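Local coordinates for protein glutathione S-transferase omega-like 2 (Saccharomyces cerevisiae, PDB 5LKB) that acts as a glutathione-dependent thiol transferase and dehydroascorbate reductase and reacts with glutathionyl-(hydro)quinones, at residues 20-25 and 29-34; 136-141 and 145-150; 244-249 and 317-322; 345-350 and 358-363. All blocks are in the same frame, centred on the assembly; numbering follows the deposited sequence.

Contacts 3 and 4 are buried; contacts 1 and 2 lie nearer the surface and are only partly covered. Contacts 1 and 2 touch each other where F20 packs on Y145 and S148, and both line the strands of the thioredoxin-like half. Contact 3 sits in the helical half, its centre about 40 Å from that of contact 2. The chemistry follows the place. In 20-25 with 29-34, backbone groups do most of the pairing; in 136-141 with 145-150, a helical turn is joined by tyrosine contacts; 244-249 with 317-322 is aliphatic, with no hydrogen bond between the two segments; and 345-350 with 358-363 is polar although buried, with the second subunit alongside.

Contact 1. Residues 20-25 and 29-34; sequences FRETIS and PIYKPA
I24 and S25 press against Y31, K32 and P33, the tight end of the turn-back between 20-25 and 29-34. S25 N donates to Y31 O at 3.0 Å, and I24 CA brings its hydrogen to the same oxygen. In return, K32 CA lies 3.4 Å from S25 O. The two branches of I24 divide the work: CG1 meets Y31 CB at 4.1 Å, while CG2, anti to the backbone N, reaches P33 CD at the same distance. Toward E22 the contact thins on the exposed side. There E22 CB comes to the edge of the Y31 ring, 3.8 Å from CE2, and the carboxylate turns away to H28. Putting an alanine at Y31 would probably uncover E22 CB and leave the T168 hydroxyl without its phenol mate. As the N-terminal approach to the thioredoxin-like domain, the pair lies along the sheet: I24 packs on I180 of helix 174-182, and both I24 and Y31 rest on V170 of edge strand 168-171 and on Y38 of strand 38-42.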
loop_
_atom_site.group_PDB
_atom_site.type_symbol
_atom_site.label_atom_id
_atom_site.label_comp_id
_atom_site.label_asym_id
_atom_site.label_seq_id
_atom_site.Cartn_x
_atom_site.Cartn_y
_atom_site.Cartn_z
ATOM N N PHE A 20 29.185 -19.368 1.849
ATOM C CA PHE A 20 29.944 -19.755 3.037
ATOM C C PHE A 20 29.034 -20.627 3.888
ATOM O O PHE A 20 28.048 -20.150 4.460
ATOM C CB PHE A 20 30.480 -18.559 3.812
ATOM C CG PHE A 20 31.411 -17.707 3.020
ATOM C CD1 PHE A 20 30.921 -16.675 2.242
ATOM C CD2 PHE A 20 32.779 -17.958 3.019
ATOM C CE1 PHE A 20 31.776 -15.874 1.501
ATOM C CE2 PHE A 20 33.637 -17.187 2.256
ATOM C CZ PHE A 20 33.125 -16.134 1.489
ATOM N N ARG A 21 29.379 -21.894 4.038
ATOM C CA ARG A 21 28.452 -22.872 4.547
ATOM C C ARG A 21 29.075 -23.785 5.599
ATOM O O ARG A 21 28.518 -24.851 5.898
ATOM C CB ARG A 21 27.935 -23.702 3.371
ATOM C CG ARG A 21 27.375 -22.816 2.232
ATOM C CD ARG A 21 26.114 -21.953 2.597
ATOM N NE ARG A 21 24.963 -22.834 2.834
ATOM C CZ ARG A 21 24.046 -23.173 1.923
ATOM N NH1 ARG A 21 24.119 -22.713 0.682
ATOM N NH2 ARG A 21 23.082 -24.019 2.217
ATOM N N GLU A 22 30.110 -23.298 6.250
ATOM C CA GLU A 22 30.796 -24.094 7.271
ATOM C C GLU A 22 30.099 -24.025 8.624
ATOM O O GLU A 22 29.102 -23.301 8.821
ATOM C CB GLU A 22 32.278 -23.740 7.343
ATOM C CG GLU A 22 33.102 -24.595 6.295
ATOM C CD GLU A 22 33.544 -25.940 6.837
ATOM O OE1 GLU A 22 33.124 -26.281 7.953
ATOM O OE2 GLU A 22 34.299 -26.630 6.080
ATOM N N THR A 23 30.585 -24.808 9.574
ATOM C CA THR A 23 29.988 -24.906 10.894
ATOM C C THR A 23 31.068 -24.727 11.947
ATOM O O THR A 23 32.241 -24.546 11.627
ATOM C CB THR A 23 29.211 -26.212 11.079
ATOM O OG1 THR A 23 28.392 -26.093 12.250
ATOM C CG2 THR A 23 30.166 -27.444 11.192
ATOM N N ILE A 24 30.621 -24.680 13.191
ATOM C CA ILE A 24 31.467 -24.501 14.370
ATOM C C ILE A 24 31.182 -25.676 15.291
ATOM O O ILE A 24 30.019 -25.973 15.581
ATOM C CB ILE A 24 31.149 -23.176 15.097
ATOM C CG1 ILE A 24 31.379 -21.979 14.196
ATOM C CG2 ILE A 24 32.004 -23.064 16.401
ATOM C CD1 ILE A 24 30.944 -20.702 14.829
ATOM N N SER A 25 32.239 -26.407 15.720
ATOM C CA SER A 25 31.986 -27.525 16.632
ATOM C C SER A 25 33.288 -27.887 17.326
ATOM O O SER A 25 34.363 -27.473 16.898
ATOM C CB SER A 25 31.409 -28.774 15.934
ATOM O OG SER A 25 32.364 -29.368 15.047
ATOM N N PRO A 29 38.200 -29.173 12.742
ATOM C CA PRO A 29 39.649 -28.903 12.700
ATOM C C PRO A 29 39.979 -27.456 12.784
ATOM O O PRO A 29 41.078 -27.106 13.182
ATOM C CB PRO A 29 40.095 -29.502 11.345
ATOM C CG PRO A 29 38.878 -29.487 10.538
ATOM C CD PRO A 29 37.703 -29.719 11.476
ATOM N N ILE A 30 39.053 -26.547 12.446
ATOM C CA ILE A 30 39.404 -25.151 12.263
ATOM C C ILE A 30 38.552 -24.242 13.152
ATOM O O ILE A 30 39.080 -23.362 13.831
ATOM C CB ILE A 30 39.312 -24.720 10.767
ATOM C CG1 ILE A 30 40.332 -25.491 9.905
ATOM C CG2 ILE A 30 39.567 -23.195 10.629
ATOM C CD1 ILE A 30 41.807 -25.303 10.352
ATOM N N TYR A 31 37.233 -24.478 13.203
ATOM C CA TYR A 31 36.312 -23.511 13.814
ATOM C C TYR A 31 35.745 -24.157 15.066
ATOM O O TYR A 31 34.726 -24.873 15.031
ATOM C CB TYR A 31 35.129 -23.152 12.875
ATOM C CG TYR A 31 35.470 -22.450 11.624
ATOM C CD1 TYR A 31 36.248 -21.324 11.638
ATOM C CD2 TYR A 31 34.972 -22.895 10.397
ATOM C CE1 TYR A 31 36.512 -20.598 10.473
ATOM C CE2 TYR A 31 35.255 -22.204 9.200
ATOM C CZ TYR A 31 36.033 -21.046 9.238
ATOM O OH TYR A 31 36.312 -20.331 8.105
ATOM N N LYS A 32 36.526 -24.008 16.238
ATOM C CA LYS A 32 36.032 -24.595 17.447
ATOM C C LYS A 32 35.314 -23.551 18.306
ATOM O O LYS A 32 35.551 -22.349 18.182
ATOM C CB LYS A 32 37.216 -25.180 18.250
ATOM C CG LYS A 32 37.929 -26.359 17.492
ATOM C CD LYS A 32 38.928 -27.214 18.413
ATOM C CE LYS A 32 39.390 -28.506 17.680
ATOM N NZ LYS A 32 40.177 -28.062 16.587
ATOM N N PRO A 33 34.402 -23.938 19.161
ATOM C CA PRO A 33 33.678 -22.920 19.917
ATOM C C PRO A 33 34.571 -22.267 20.966
ATOM O O PRO A 33 35.463 -22.891 21.577
ATOM C CB PRO A 33 32.500 -23.686 20.521
ATOM C CG PRO A 33 32.903 -25.113 20.438
ATOM C CD PRO A 33 33.835 -25.275 19.349
ATOM N N ALA A 34 34.334 -20.980 21.176
ATOM C CA ALA A 34 34.972 -20.197 22.223
ATOM C C ALA A 34 34.194 -18.902 22.424
ATOM O O ALA A 34 33.494 -18.421 21.505
ATOM C CB ALA A 34 36.378 -19.813 21.800
#

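Contact 2. Residues 136-141 and 145-150; sequences YGYKRI and YYKSDP
Y145 meets I141 through both its backbone and its ring. Y145 N makes a weak hydrogen bond back to I141 O at 3.3 Å, four residues earlier. From CB, 4.1 Å from I141 O, the side chain leaves with CG anti to the carbonyl carbon (chi1 -84°). That places CD1 3.3 Å from I141 O, which lies in the ring plane at the edge. One atom further, CE1 brushes I141 CG2 at 4.5 Å. At the tip, OH hydrogen-bonds T157 O and N172 ND2, which fixes the end of the ring. A phenylalanine in place of Y145 would probably keep the edge contact but leave T157 O and N172 ND2 without the hydroxyl that joins them. On the exposed flank Y138 and K147 cross at about a right angle, the Y138 OH resting on the aliphatic stem of K147, 3.9 Å from CG. Y136 CB sits over the centre of one face of the Y138 ring, 3.6 Å above its plane. This is a turn of the helix that precedes strand 160-163 in a thioredoxin-like GST domain, with I141 packed beside V158 and W79 of the glutathione site.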
loop_
_atom_site.group_PDB
_atom_site.type_symbol
_atom_site.label_atom_id
_atom_site.label_comp_id
_atom_site.label_asym_id
_atom_site.label_seq_id
_atom_site.Cartn_x
_atom_site.Cartn_y
_atom_site.Cartn_z
ATOM N N TYR A 136 38.488 -4.047 12.449
ATOM C CA TYR A 136 39.400 -3.572 11.417
ATOM C C TYR A 136 39.100 -2.181 10.912
ATOM O O TYR A 136 39.819 -1.705 10.019
ATOM C CB TYR A 136 39.386 -4.548 10.225
ATOM C CG TYR A 136 39.272 -5.979 10.681
ATOM C CD1 TYR A 136 40.368 -6.655 11.219
ATOM C CD2 TYR A 136 38.065 -6.648 10.638
ATOM C CE1 TYR A 136 40.246 -7.943 11.682
ATOM C CE2 TYR A 136 37.930 -7.939 11.089
ATOM C CZ TYR A 136 39.031 -8.600 11.624
ATOM O OH TYR A 136 38.875 -9.891 12.102
ATOM N N GLY A 137 38.003 -1.556 11.350
ATOM C CA GLY A 137 37.560 -0.292 10.769
ATOM C C GLY A 137 37.090 -0.338 9.335
ATOM O O GLY A 137 37.185 0.669 8.629
ATOM N N TYR A 138 36.660 -1.492 8.829
ATOM C CA TYR A 138 36.198 -1.543 7.443
ATOM C C TYR A 138 34.944 -0.676 7.260
ATOM O O TYR A 138 34.106 -0.587 8.165
ATOM C CB TYR A 138 35.862 -2.978 7.064
ATOM C CG TYR A 138 37.029 -3.955 6.991
ATOM C CD1 TYR A 138 38.229 -3.565 6.454
ATOM C CD2 TYR A 138 36.867 -5.286 7.379
ATOM C CE1 TYR A 138 39.285 -4.474 6.329
ATOM C CE2 TYR A 138 37.923 -6.203 7.256
ATOM C CZ TYR A 138 39.110 -5.770 6.726
ATOM O OH TYR A 138 40.164 -6.655 6.586
ATOM N N LYS A 139 34.857 -0.012 6.124
ATOM C CA LYS A 139 33.673 0.792 5.845
ATOM C C LYS A 139 32.620 0.014 5.085
ATOM O O LYS A 139 31.481 0.487 4.973
ATOM C CB LYS A 139 34.095 2.052 5.094
ATOM C CG LYS A 139 35.260 2.698 5.785
ATOM C CD LYS A 139 35.464 4.175 5.494
ATOM C CE LYS A 139 35.646 4.487 4.017
ATOM N NZ LYS A 139 37.066 4.690 3.606
ATOM N N ARG A 140 32.960 -1.158 4.558
ATOM C CA ARG A 140 32.074 -1.909 3.688
ATOM C C ARG A 140 32.056 -3.359 4.107
ATOM O O ARG A 140 33.101 -3.939 4.438
ATOM C CB ARG A 140 32.462 -1.812 2.237
ATOM C CG ARG A 140 32.303 -0.422 1.638
ATOM C CD ARG A 140 30.849 -0.038 1.407
ATOM N NE ARG A 140 30.754 1.318 0.915
ATOM C CZ ARG A 140 29.663 1.806 0.325
ATOM N NH1 ARG A 140 28.596 1.033 0.182
ATOM N NH2 ARG A 140 29.646 3.029 -0.147
ATOM N N ILE A 141 30.881 -3.978 4.123
ATOM C CA ILE A 141 30.838 -5.414 4.389
ATOM C C ILE A 141 31.619 -6.211 3.317
ATOM O O ILE A 141 32.096 -7.318 3.578
ATOM C CB ILE A 141 29.369 -5.875 4.577
ATOM C CG1 ILE A 141 29.340 -7.053 5.546
ATOM C CG2 ILE A 141 28.740 -6.242 3.289
ATOM C CD1 ILE A 141 28.006 -7.540 5.969
ATOM N N TYR A 145 34.263 -9.801 3.058
ATOM C CA TYR A 145 34.156 -10.820 2.022
ATOM C C TYR A 145 35.490 -10.989 1.292
ATOM O O TYR A 145 35.973 -12.112 1.118
ATOM C CB TYR A 145 33.012 -10.467 1.035
ATOM C CG TYR A 145 31.643 -10.916 1.506
ATOM C CD1 TYR A 145 30.866 -10.136 2.358
ATOM C CD2 TYR A 145 31.120 -12.101 1.079
ATOM C CE1 TYR A 145 29.644 -10.583 2.799
ATOM C CE2 TYR A 145 29.890 -12.553 1.507
ATOM C CZ TYR A 145 29.137 -11.773 2.372
ATOM O OH TYR A 145 27.919 -12.313 2.783
ATOM N N TYR A 146 36.110 -9.879 0.891
ATOM C CA TYR A 146 37.387 -9.966 0.173
ATOM C C TYR A 146 38.511 -10.453 1.092
ATOM O O TYR A 146 39.423 -11.170 0.647
ATOM C CB TYR A 146 37.724 -8.607 -0.453
ATOM C CG TYR A 146 36.862 -8.207 -1.635
ATOM C CD1 TYR A 146 36.538 -9.127 -2.640
ATOM C CD2 TYR A 146 36.379 -6.909 -1.769
ATOM C CE1 TYR A 146 35.752 -8.756 -3.751
ATOM C CE2 TYR A 146 35.581 -6.538 -2.891
ATOM C CZ TYR A 146 35.271 -7.466 -3.844
ATOM O OH TYR A 146 34.520 -7.120 -4.945
ATOM N N LYS A 147 38.489 -10.059 2.369
ATOM C CA LYS A 147 39.436 -10.621 3.332
ATOM C C LYS A 147 39.335 -12.140 3.375
ATOM O O LYS A 147 40.346 -12.849 3.284
ATOM C CB LYS A 147 39.204 -10.017 4.715
ATOM C CG LYS A 147 40.176 -10.507 5.793
ATOM C CD LYS A 147 41.634 -10.215 5.407
ATOM C CE LYS A 147 42.567 -10.737 6.471
ATOM N NZ LYS A 147 43.998 -10.462 6.145
ATOM N N SER A 148 38.128 -12.668 3.517
ATOM C CA SER A 148 37.929 -14.105 3.574
ATOM C C SER A 148 38.348 -14.768 2.265
ATOM O O SER A 148 39.050 -15.800 2.283
ATOM C CB SER A 148 36.464 -14.396 3.888
ATOM O OG SER A 148 36.232 -15.686 4.445
ATOM N N ASP A 149 37.997 -14.181 1.132
ATOM C CA ASP A 149 38.177 -14.817 -0.173
ATOM C C ASP A 149 38.372 -13.678 -1.168
ATOM O O ASP A 149 37.404 -13.024 -1.576
ATOM C CB ASP A 149 36.994 -15.705 -0.552
ATOM C CG ASP A 149 37.087 -16.229 -1.963
ATOM O OD1 ASP A 149 38.145 -16.039 -2.578
ATOM O OD2 ASP A 149 36.085 -16.801 -2.459
ATOM N N PRO A 150 39.623 -13.355 -1.498
ATOM C CA PRO A 150 39.882 -12.275 -2.467
ATOM C C PRO A 150 39.249 -12.493 -3.827
ATOM O O PRO A 150 39.100 -11.530 -4.573
ATOM C CB PRO A 150 41.416 -12.243 -2.542
ATOM C CG PRO A 150 41.834 -12.707 -1.160
ATOM C CD PRO A 150 40.862 -13.832 -0.867
#

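Contact 3. Residues 244-249 and 317-322; sequences EHLDKV and PFIHLW
I319 is the residue of 317-322 that reaches across to L246 and V249, joining two helices of the all-helical C-terminal domain of the GST fold. The second helix starts at P317, which leans on E250, a residue one place beyond 244-249. F318 points its CB toward 244-249, but its ring runs on to later turns of the same helix 232-264, on L253, S254 and the ring of Y257. The backbone here is held from across the interface as well, because the E250 carboxylate takes F318 N on OE2 and I319 N on OE1, gripping the first turn with two bonds. I319 follows and carries the contact. Its CG1, set anti to the carbonyl carbon (chi1 -62°), lies 3.9 Å from V249 CG1, and the two side chains cross at about a right angle. V294 of helix 285-304 also packs on I319, while L290 of that helix and W214 of helix 205-220 pack on V249, so the interface is enclosed by other helices. H320 and L321 face elsewhere, L321 onto F276 and L370. W322 turns to L253 and L290, with its NE1 bonded to D287 OD1. The I319 CD1 methyl ends the contact, 4.1 Å from L246 CD2 and 3.7 Å from L246 O.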
loop_
_atom_site.group_PDB
_atom_site.type_symbol
_atom_site.label_atom_id
_atom_site.label_comp_id
_atom_site.label_asym_id
_atom_site.label_seq_id
_atom_site.Cartn_x
_atom_site.Cartn_y
_atom_site.Cartn_z
ATOM N N GLU A 244 -1.813 -17.328 -1.095
ATOM C CA GLU A 244 -2.280 -18.711 -0.996
ATOM C C GLU A 244 -1.604 -19.415 0.178
ATOM O O GLU A 244 -2.252 -20.163 0.927
ATOM C CB GLU A 244 -1.994 -19.443 -2.295
ATOM C CG GLU A 244 -2.260 -20.934 -2.293
ATOM C CD GLU A 244 -1.797 -21.576 -3.592
ATOM O OE1 GLU A 244 -1.640 -20.854 -4.598
ATOM O OE2 GLU A 244 -1.544 -22.797 -3.594
ATOM N N HIS A 245 -0.339 -19.093 0.400
ATOM C CA HIS A 245 0.400 -19.710 1.485
ATOM C C HIS A 245 0.185 -19.039 2.816
ATOM O O HIS A 245 0.254 -19.712 3.861
ATOM C CB HIS A 245 1.851 -19.898 1.101
ATOM C CG HIS A 245 1.994 -20.966 0.081
ATOM N ND1 HIS A 245 1.827 -20.711 -1.265
ATOM C CD2 HIS A 245 2.224 -22.305 0.208
ATOM C CE1 HIS A 245 1.989 -21.848 -1.932
ATOM N NE2 HIS A 245 2.249 -22.824 -1.063
ATOM N N LEU A 246 -0.090 -17.740 2.843
ATOM C CA LEU A 246 -0.548 -17.168 4.102
ATOM C C LEU A 246 -1.870 -17.794 4.537
ATOM O O LEU A 246 -2.114 -17.996 5.728
ATOM C CB LEU A 246 -0.699 -15.643 3.991
ATOM C CG LEU A 246 0.548 -14.767 3.842
ATOM C CD1 LEU A 246 0.179 -13.322 3.520
ATOM C CD2 LEU A 246 1.406 -14.837 5.071
ATOM N N ASP A 247 -2.751 -18.083 3.577
ATOM C CA ASP A 247 -3.978 -18.797 3.891
ATOM C C ASP A 247 -3.676 -20.139 4.551
ATOM O O ASP A 247 -4.355 -20.505 5.510
ATOM C CB ASP A 247 -4.806 -19.009 2.632
ATOM C CG ASP A 247 -5.376 -17.709 2.089
ATOM O OD1 ASP A 247 -5.434 -16.707 2.841
ATOM O OD2 ASP A 247 -5.834 -17.774 0.932
ATOM N N LYS A 248 -2.634 -20.823 4.079
ATOM C CA LYS A 248 -2.227 -22.116 4.668
ATOM C C LYS A 248 -1.772 -21.949 6.115
ATOM O O LYS A 248 -2.196 -22.718 7.001
ATOM C CB LYS A 248 -1.153 -22.789 3.814
ATOM C CG LYS A 248 -1.709 -23.260 2.487
ATOM C CD LYS A 248 -0.708 -24.038 1.658
ATOM C CE LYS A 248 -1.182 -24.178 0.219
ATOM N NZ LYS A 248 -0.215 -25.129 -0.482
ATOM N N VAL A 249 -0.941 -20.927 6.377
ATOM C CA VAL A 249 -0.481 -20.648 7.735
ATOM C C VAL A 249 -1.646 -20.300 8.640
ATOM O O VAL A 249 -1.729 -20.751 9.782
ATOM C CB VAL A 249 0.580 -19.534 7.728
ATOM C CG1 VAL A 249 0.981 -19.150 9.189
ATOM C CG2 VAL A 249 1.751 -19.920 6.926
ATOM N N PRO A 317 -6.484 -12.905 11.047
ATOM C CA PRO A 317 -6.591 -12.746 12.508
ATOM C C PRO A 317 -5.709 -13.691 13.328
ATOM O O PRO A 317 -5.170 -13.268 14.357
ATOM C CB PRO A 317 -8.085 -12.983 12.801
ATOM C CG PRO A 317 -8.716 -13.256 11.525
ATOM C CD PRO A 317 -7.762 -13.214 10.395
ATOM N N PHE A 318 -5.537 -14.943 12.898
ATOM C CA PHE A 318 -4.717 -15.843 13.693
ATOM C C PHE A 318 -3.230 -15.551 13.536
ATOM O O PHE A 318 -2.488 -15.558 14.530
ATOM C CB PHE A 318 -5.130 -17.311 13.453
ATOM C CG PHE A 318 -6.482 -17.585 14.023
ATOM C CD1 PHE A 318 -6.637 -17.715 15.401
ATOM C CD2 PHE A 318 -7.610 -17.614 13.215
ATOM C CE1 PHE A 318 -7.865 -17.900 15.951
ATOM C CE2 PHE A 318 -8.858 -17.804 13.781
ATOM C CZ PHE A 318 -8.977 -17.954 15.156
ATOM N N ILE A 319 -2.751 -15.308 12.307
ATOM C CA ILE A 319 -1.374 -14.821 12.169
ATOM C C ILE A 319 -1.176 -13.531 12.970
ATOM O O ILE A 319 -0.125 -13.335 13.602
ATOM C CB ILE A 319 -1.000 -14.635 10.690
ATOM C CG1 ILE A 319 -1.052 -15.948 9.887
ATOM C CG2 ILE A 319 0.360 -13.994 10.574
ATOM C CD1 ILE A 319 -0.859 -15.796 8.378
ATOM N N HIS A 320 -2.156 -12.621 12.927
ATOM C CA HIS A 320 -2.014 -11.365 13.630
ATOM C C HIS A 320 -1.897 -11.572 15.156
ATOM O O HIS A 320 -1.130 -10.875 15.831
ATOM C CB HIS A 320 -3.199 -10.447 13.268
ATOM C CG HIS A 320 -3.057 -9.029 13.754
ATOM N ND1 HIS A 320 -4.135 -8.305 14.183
ATOM C CD2 HIS A 320 -1.990 -8.196 13.844
ATOM C CE1 HIS A 320 -3.758 -7.090 14.503
ATOM N NE2 HIS A 320 -2.457 -6.989 14.327
ATOM N N LEU A 321 -2.684 -12.495 15.717
ATOM C CA LEU A 321 -2.569 -12.792 17.139
ATOM C C LEU A 321 -1.216 -13.418 17.467
ATOM O O LEU A 321 -0.525 -12.972 18.401
ATOM C CB LEU A 321 -3.705 -13.719 17.504
ATOM C CG LEU A 321 -3.682 -14.211 18.951
ATOM C CD1 LEU A 321 -3.888 -13.116 19.894
ATOM C CD2 LEU A 321 -4.787 -15.280 19.082
ATOM N N TRP A 322 -0.777 -14.360 16.619
ATOM C CA TRP A 322 0.489 -15.036 16.812
ATOM C C TRP A 322 1.674 -14.062 16.761
ATOM O O TRP A 322 2.597 -14.149 17.578
ATOM C CB TRP A 322 0.567 -16.148 15.763
ATOM C CG TRP A 322 1.923 -16.753 15.548
ATOM C CD1 TRP A 322 2.465 -17.839 16.200
ATOM C CD2 TRP A 322 2.915 -16.326 14.617
ATOM N NE1 TRP A 322 3.709 -18.072 15.725
ATOM C CE2 TRP A 322 4.019 -17.168 14.749
ATOM C CE3 TRP A 322 2.976 -15.280 13.680
ATOM C CZ2 TRP A 322 5.170 -17.022 13.975
ATOM C CZ3 TRP A 322 4.078 -15.131 12.916
ATOM C CH2 TRP A 322 5.184 -15.979 13.068
#

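Contact 4. Residues 345-350 and 358-363; sequences HYTRSH and ITPLGP
T359 OG1 is the meeting point of T347 and R348. It donates to T347 OG1 at 2.8 Å and accepts from R348 NE at 2.9 Å, a bent bond (137° at the hydrogen) in which the hydroxyl is tilted 25° from the guanidinium plane. Beside this, T347 CG2 comes end-on to P360 CD at 3.7 Å. A water extends the grip, accepting from R348 NH2 and from T359 N at 2.9 Å each, so R348 holds T359 directly at its hydroxyl and, through the water, at its backbone N. Next comes what sets these groups. T347 OG1 stands between its backbone N and carbonyl carbon (chi1 63°), where it also bonds K343 O one turn back; K343 NZ in turn holds P360 O. R348 NH1 is fixed by I119 O and N121 OD1, which aims NE at the threonine. Further out, L361 N bonds Y235 OH of the second subunit, and I358 packs on A229 of that subunit. Elsewhere on the same helical turn H345 stacks on W79 of the glutathione site. The whole is a C-terminal tail folded back on the end of helix 339-349, at the dimer interface of this GST.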
loop_
_atom_site.group_PDB
_atom_site.type_symbol
_atom_site.label_atom_id
_atom_site.label_comp_id
_atom_site.label_asym_id
_atom_site.label_seq_id
_atom_site.Cartn_x
_atom_site.Cartn_y
_atom_site.Cartn_z
ATOM N N HIS A 345 15.221 1.076 5.116
ATOM C CA HIS A 345 16.020 0.260 4.193
ATOM C C HIS A 345 15.302 0.051 2.872
ATOM O O HIS A 345 15.846 0.312 1.783
ATOM C CB HIS A 345 16.349 -1.109 4.793
ATOM C CG HIS A 345 16.851 -2.051 3.763
ATOM N ND1 HIS A 345 18.049 -1.828 3.128
ATOM C CD2 HIS A 345 16.287 -3.134 3.165
ATOM C CE1 HIS A 345 18.195 -2.722 2.161
ATOM N NE2 HIS A 345 17.146 -3.531 2.166
ATOM N N TYR A 346 14.090 -0.511 2.941
ATOM C CA TYR A 346 13.446 -0.936 1.725
ATOM C C TYR A 346 13.088 0.260 0.863
ATOM O O TYR A 346 13.350 0.270 -0.334
ATOM C CB TYR A 346 12.202 -1.742 2.065
ATOM C CG TYR A 346 12.463 -3.201 2.533
ATOM C CD1 TYR A 346 12.675 -3.502 3.875
ATOM C CD2 TYR A 346 12.411 -4.253 1.634
ATOM C CE1 TYR A 346 12.846 -4.782 4.275
ATOM C CE2 TYR A 346 12.618 -5.557 2.022
ATOM C CZ TYR A 346 12.847 -5.817 3.342
ATOM O OH TYR A 346 12.989 -7.090 3.836
ATOM N N THR A 347 12.467 1.276 1.470
ATOM C CA THR A 347 11.943 2.377 0.678
ATOM C C THR A 347 13.038 3.297 0.139
ATOM O O THR A 347 12.852 3.938 -0.904
ATOM C CB THR A 347 10.942 3.190 1.474
ATOM O OG1 THR A 347 11.583 3.777 2.597
ATOM C CG2 THR A 347 9.724 2.344 1.865
ATOM N N ARG A 348 14.158 3.412 0.842
ATOM C CA ARG A 348 15.249 4.277 0.409
ATOM C C ARG A 348 16.274 3.571 -0.451
ATOM O O ARG A 348 17.010 4.257 -1.160
ATOM C CB ARG A 348 15.983 4.866 1.611
ATOM C CG ARG A 348 15.123 5.633 2.612
ATOM C CD ARG A 348 14.521 6.860 1.939
ATOM N NE ARG A 348 13.858 7.712 2.925
ATOM C CZ ARG A 348 14.468 8.552 3.747
ATOM N NH1 ARG A 348 15.807 8.719 3.678
ATOM N NH2 ARG A 348 13.777 9.186 4.674
ATOM N N SER A 349 16.312 2.244 -0.464
ATOM C CA SER A 349 17.340 1.559 -1.246
ATOM C C SER A 349 16.857 1.029 -2.583
ATOM O O SER A 349 17.669 0.878 -3.491
ATOM C CB SER A 349 17.912 0.375 -0.466
ATOM O OG SER A 349 18.366 0.727 0.825
ATOM N N HIS A 350 15.562 0.837 -2.789
ATOM C CA HIS A 350 15.061 0.153 -3.972
ATOM C C HIS A 350 14.531 1.193 -4.953
ATOM O O HIS A 350 13.323 1.425 -5.080
ATOM C CB HIS A 350 13.993 -0.861 -3.623
ATOM C CG HIS A 350 14.498 -1.940 -2.774
ATOM N ND1 HIS A 350 13.728 -2.632 -1.882
ATOM C CD2 HIS A 350 15.745 -2.466 -2.692
ATOM C CE1 HIS A 350 14.466 -3.537 -1.278
ATOM N NE2 HIS A 350 15.697 -3.455 -1.755
ATOM N N ILE A 358 10.824 8.138 -0.957
ATOM C CA ILE A 358 9.915 8.731 0.013
ATOM C C ILE A 358 9.301 7.590 0.800
ATOM O O ILE A 358 8.584 6.751 0.231
ATOM C CB ILE A 358 8.849 9.593 -0.670
ATOM C CG1 ILE A 358 9.520 10.840 -1.278
ATOM C CG2 ILE A 358 7.803 10.074 0.344
ATOM C CD1 ILE A 358 8.615 11.646 -2.256
ATOM N N THR A 359 9.567 7.557 2.108
ATOM C CA THR A 359 9.128 6.474 2.969
ATOM C C THR A 359 7.677 6.742 3.407
ATOM O O THR A 359 7.415 7.769 4.060
ATOM C CB THR A 359 10.036 6.390 4.207
ATOM O OG1 THR A 359 11.409 6.304 3.753
ATOM C CG2 THR A 359 9.670 5.217 5.100
ATOM N N PRO A 360 6.733 5.853 3.109
ATOM C CA PRO A 360 5.379 6.039 3.603
ATOM C C PRO A 360 5.331 6.064 5.106
ATOM O O PRO A 360 6.025 5.293 5.787
ATOM C CB PRO A 360 4.626 4.823 3.040
ATOM C CG PRO A 360 5.352 4.493 1.803
ATOM C CD PRO A 360 6.803 4.648 2.275
ATOM N N LEU A 361 4.466 6.927 5.661
ATOM C CA LEU A 361 4.346 7.043 7.111
ATOM C C LEU A 361 3.481 5.946 7.684
ATOM O O LEU A 361 3.615 5.620 8.876
ATOM C CB LEU A 361 3.760 8.398 7.526
ATOM C CG LEU A 361 4.709 9.561 7.513
ATOM C CD1 LEU A 361 3.974 10.778 7.941
ATOM C CD2 LEU A 361 5.940 9.290 8.449
ATOM N N GLY A 362 2.610 5.368 6.893
ATOM C CA GLY A 362 1.761 4.316 7.361
ATOM C C GLY A 362 2.297 2.951 6.981
ATOM O O GLY A 362 3.308 2.857 6.273
ATOM N N PRO A 363 1.615 1.892 7.391
ATOM C CA PRO A 363 0.454 1.943 8.295
ATOM C C PRO A 363 0.815 2.372 9.696
ATOM O O PRO A 363 1.967 2.183 10.150
ATOM C CB PRO A 363 -0.017 0.497 8.368
ATOM C CG PRO A 363 1.267 -0.327 8.093
ATOM C CD PRO A 363 2.010 0.501 7.068
HETATM O O HOH W 1 11.062 9.596 3.607
#